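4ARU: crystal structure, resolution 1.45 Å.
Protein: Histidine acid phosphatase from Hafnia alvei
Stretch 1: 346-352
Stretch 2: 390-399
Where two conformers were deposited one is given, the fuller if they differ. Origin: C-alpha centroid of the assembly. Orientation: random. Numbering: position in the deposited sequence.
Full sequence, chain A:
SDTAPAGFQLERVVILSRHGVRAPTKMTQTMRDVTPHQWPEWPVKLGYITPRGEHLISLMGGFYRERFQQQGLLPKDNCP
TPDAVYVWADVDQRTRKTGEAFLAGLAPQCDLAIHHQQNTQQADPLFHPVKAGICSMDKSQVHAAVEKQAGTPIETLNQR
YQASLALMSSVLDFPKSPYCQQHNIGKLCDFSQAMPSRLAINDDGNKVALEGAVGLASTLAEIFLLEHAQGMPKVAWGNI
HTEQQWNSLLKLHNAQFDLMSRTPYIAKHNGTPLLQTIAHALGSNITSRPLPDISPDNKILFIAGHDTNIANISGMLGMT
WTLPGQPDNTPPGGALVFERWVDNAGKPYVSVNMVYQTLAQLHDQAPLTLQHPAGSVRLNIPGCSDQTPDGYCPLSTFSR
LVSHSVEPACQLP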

# COMPACT_ATOMS: atom_id res chain seq x y z
N GLY A 346 7.46 18.61 25.91
CA GLY A 346 6.82 17.30 26.03
C GLY A 346 5.48 17.14 25.32
O GLY A 346 4.80 16.13 25.49
N LYS A 347 5.14 18.07 24.44
CA LYS A 347 3.94 17.90 23.62
C LYS A 347 4.16 16.89 22.49
O LYS A 347 5.08 17.03 21.71
CB LYS A 347 3.53 19.27 23.04
CG LYS A 347 2.35 19.21 22.05
CD LYS A 347 1.84 20.61 21.70
CE LYS A 347 0.46 20.56 21.04
NZ LYS A 347 -0.48 19.59 21.69
N PRO A 348 3.25 15.88 22.33
CA PRO A 348 3.40 14.91 21.26
C PRO A 348 2.68 15.31 19.98
O PRO A 348 1.59 15.92 20.04
CB PRO A 348 2.81 13.60 21.85
CG PRO A 348 1.98 14.05 22.96
CD PRO A 348 2.30 15.46 23.36
N TYR A 349 3.32 14.99 18.89
CA TYR A 349 2.81 15.19 17.56
C TYR A 349 3.00 13.93 16.74
O TYR A 349 3.85 13.08 17.04
CB TYR A 349 3.60 16.28 16.83
CG TYR A 349 3.77 17.59 17.51
CD1 TYR A 349 4.82 17.79 18.43
CD2 TYR A 349 2.93 18.68 17.23
CE1 TYR A 349 5.01 19.01 19.03
CE2 TYR A 349 3.14 19.92 17.83
CZ TYR A 349 4.17 20.07 18.75
OH TYR A 349 4.42 21.28 19.35
N VAL A 350 2.23 13.84 15.67
CA VAL A 350 2.38 12.80 14.67
C VAL A 350 2.76 13.45 13.35
O VAL A 350 2.12 14.46 12.95
CB VAL A 350 1.07 11.98 14.46
CG1 VAL A 350 1.24 10.90 13.36
CG2 VAL A 350 0.53 11.39 15.76
N SER A 351 3.80 12.96 12.70
CA SER A 351 4.12 13.26 11.31
C SER A 351 3.85 12.01 10.47
O SER A 351 4.01 10.88 10.96
CB SER A 351 5.60 13.62 11.21
OG SER A 351 5.91 14.23 9.97
N VAL A 352 3.50 12.20 9.21
CA VAL A 352 3.29 11.05 8.31
C VAL A 352 4.01 11.28 7.01
O VAL A 352 3.86 12.32 6.39
CB VAL A 352 1.79 10.74 8.05
CG1 VAL A 352 1.62 9.35 7.49
CG2 VAL A 352 0.94 10.92 9.25
N ASP A 390 5.52 22.64 8.91
CA ASP A 390 6.53 21.58 8.74
C ASP A 390 6.01 20.19 9.05
O ASP A 390 6.77 19.21 9.02
CB ASP A 390 7.85 21.94 9.47
CG ASP A 390 7.69 22.31 10.91
OD1 ASP A 390 6.57 22.43 11.45
OD2 ASP A 390 8.73 22.58 11.56
N GLY A 391 4.68 20.05 9.15
CA GLY A 391 4.06 18.75 9.00
C GLY A 391 3.61 18.01 10.22
O GLY A 391 3.13 16.90 10.13
N TYR A 392 3.76 18.63 11.38
CA TYR A 392 3.45 17.98 12.66
C TYR A 392 2.01 18.20 13.08
O TYR A 392 1.57 19.34 13.25
CB TYR A 392 4.42 18.47 13.78
CG TYR A 392 5.87 18.19 13.43
CD1 TYR A 392 6.43 16.94 13.63
CD2 TYR A 392 6.65 19.16 12.90
CE1 TYR A 392 7.74 16.68 13.30
CE2 TYR A 392 8.00 18.91 12.60
CZ TYR A 392 8.49 17.65 12.78
OH TYR A 392 9.82 17.43 12.41
N CYS A 393 1.27 17.11 13.27
CA CYS A 393 -0.10 17.15 13.71
C CYS A 393 -0.13 16.87 15.21
O CYS A 393 0.29 15.79 15.60
CB CYS A 393 -0.88 16.05 12.96
SG CYS A 393 -2.62 15.94 13.41
N PRO A 394 -0.66 17.76 16.06
CA PRO A 394 -0.76 17.41 17.49
C PRO A 394 -1.43 16.05 17.70
O PRO A 394 -2.42 15.74 17.06
CB PRO A 394 -1.65 18.49 18.09
CG PRO A 394 -1.67 19.60 17.14
CD PRO A 394 -1.34 19.06 15.78
N LEU A 395 -0.84 15.19 18.52
CA LEU A 395 -1.39 13.86 18.73
C LEU A 395 -2.84 13.95 19.23
O LEU A 395 -3.68 13.15 18.81
CB LEU A 395 -0.56 13.07 19.75
CG LEU A 395 -1.13 11.69 20.11
CD1 LEU A 395 -1.21 10.80 18.89
CD2 LEU A 395 -0.29 11.05 21.19
N SER A 396 -3.14 14.93 20.08
CA SER A 396 -4.48 15.08 20.62
C SER A 396 -5.47 15.33 19.47
O SER A 396 -6.58 14.80 19.48
CB SER A 396 -4.48 16.20 21.64
OG SER A 396 -3.88 17.41 21.16
N THR A 397 -5.06 16.06 18.46
CA THR A 397 -5.92 16.24 17.29
C THR A 397 -5.98 14.98 16.43
O THR A 397 -7.05 14.56 15.98
CB THR A 397 -5.46 17.46 16.44
OG1 THR A 397 -5.46 18.60 17.26
CG2 THR A 397 -6.37 17.61 15.20
N PHE A 398 -4.84 14.36 16.16
CA PHE A 398 -4.77 13.13 15.38
C PHE A 398 -5.72 12.10 15.98
O PHE A 398 -6.50 11.46 15.23
CB PHE A 398 -3.34 12.60 15.39
CG PHE A 398 -3.15 11.35 14.56
CD1 PHE A 398 -2.93 11.43 13.19
CD2 PHE A 398 -3.16 10.09 15.15
CE1 PHE A 398 -2.77 10.32 12.42
CE2 PHE A 398 -3.02 8.97 14.39
CZ PHE A 398 -2.79 9.07 13.04
N SER A 399 -5.69 11.93 17.30
CA SER A 399 -6.56 10.98 17.99
C SER A 399 -8.02 11.25 17.73
O SER A 399 -8.80 10.34 17.53
CB SER A 399 -6.32 11.03 19.48
OG SER A 399 -5.00 10.60 19.76
O HOH W 1 -0.82 16.30 21.50
O HOH W 2 6.93 16.70 10.06
O HOH W 3 3.08 14.82 8.24

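The strand 348-352 pairs with a short antiparallel segment at 393-394, which leads directly into the helix beginning at Leu-395. Two hydrogen bonds join Val-350 and Cys-393 reciprocally: Val-350 N donates to Cys-393 O and Cys-393 N to Val-350 O, each at 2.8 Å and nearly straight. The ladder then runs on into the first turn of the helix. Pro-394 occupies the N-cap position and has no amide proton to offer, but Leu-395 N, not yet engaged in helical bonding, donates to Pro-348 O at 3.0 Å with an almost linear geometry. Between these bonds Tyr-349 and Pro-394 form a non-hydrogen-bonded pair, their CA atoms 4.2 Å apart, and Tyr-349 CA approaches Cys-393 O at 3.2 Å in a CA-H...O contact.

Val-350 has the largest area covered by the opposing stretch. Its side chain lies on the same face of the sheet as that of Cys-393, the face on which the helix packs. With chi1 at 179° (t), Val-350 CG2 reaches Leu-395 CD1 at 3.6 Å and also lies over one face of the Phe-398 ring, 4.2 Å from its centroid and 25° off the normal, a CH-pi contact. Leu-395 and Phe-398 both direct their CA-to-CB bonds toward the strand, as their spacing of three residues, just under one helical turn, allows. Leu-395 (t, p) brings CD1 to the valine, while its CB rests 4.0 Å from Pro-348 CB. Phe-398, with chi1 t and chi2 84°, presents its ring face to the methyl. Cys-393, also t, is bonded covalently to a group elsewhere in the structure.

Tyr-349 takes the m rotamer, which lays its ring alongside the partner backbone: Tyr-349 CD2 is 3.8 Å from Tyr-392 CB and 3.9 Å from Pro-394 N. Its hydroxyl is hydrogen-bonded elsewhere in the structure. Tyr-392, likewise m, carries its ring past Ser-351, with Tyr-392 CD1 4.2 Å from Ser-351 CB.

Water extends the pairing at both ends. Water 1 donates to Pro-348 O at 2.8 Å and accepts from Ser-396 N at 3.0 Å, serving an amide in the first turn of the helix; the extended Lys-347 chain (t, t, t, then p) adds a weak bond from NZ to this water at 3.3 Å. At the other end, water 2 links Ser-351 OG to Asp-390 O, both at 2.7 Å, and water 3 accepts from Val-352 N at 2.8 Å. Gly-391, at phi 103°, adopts a backbone conformation in which a CB would jam against the preceding carbonyl oxygen.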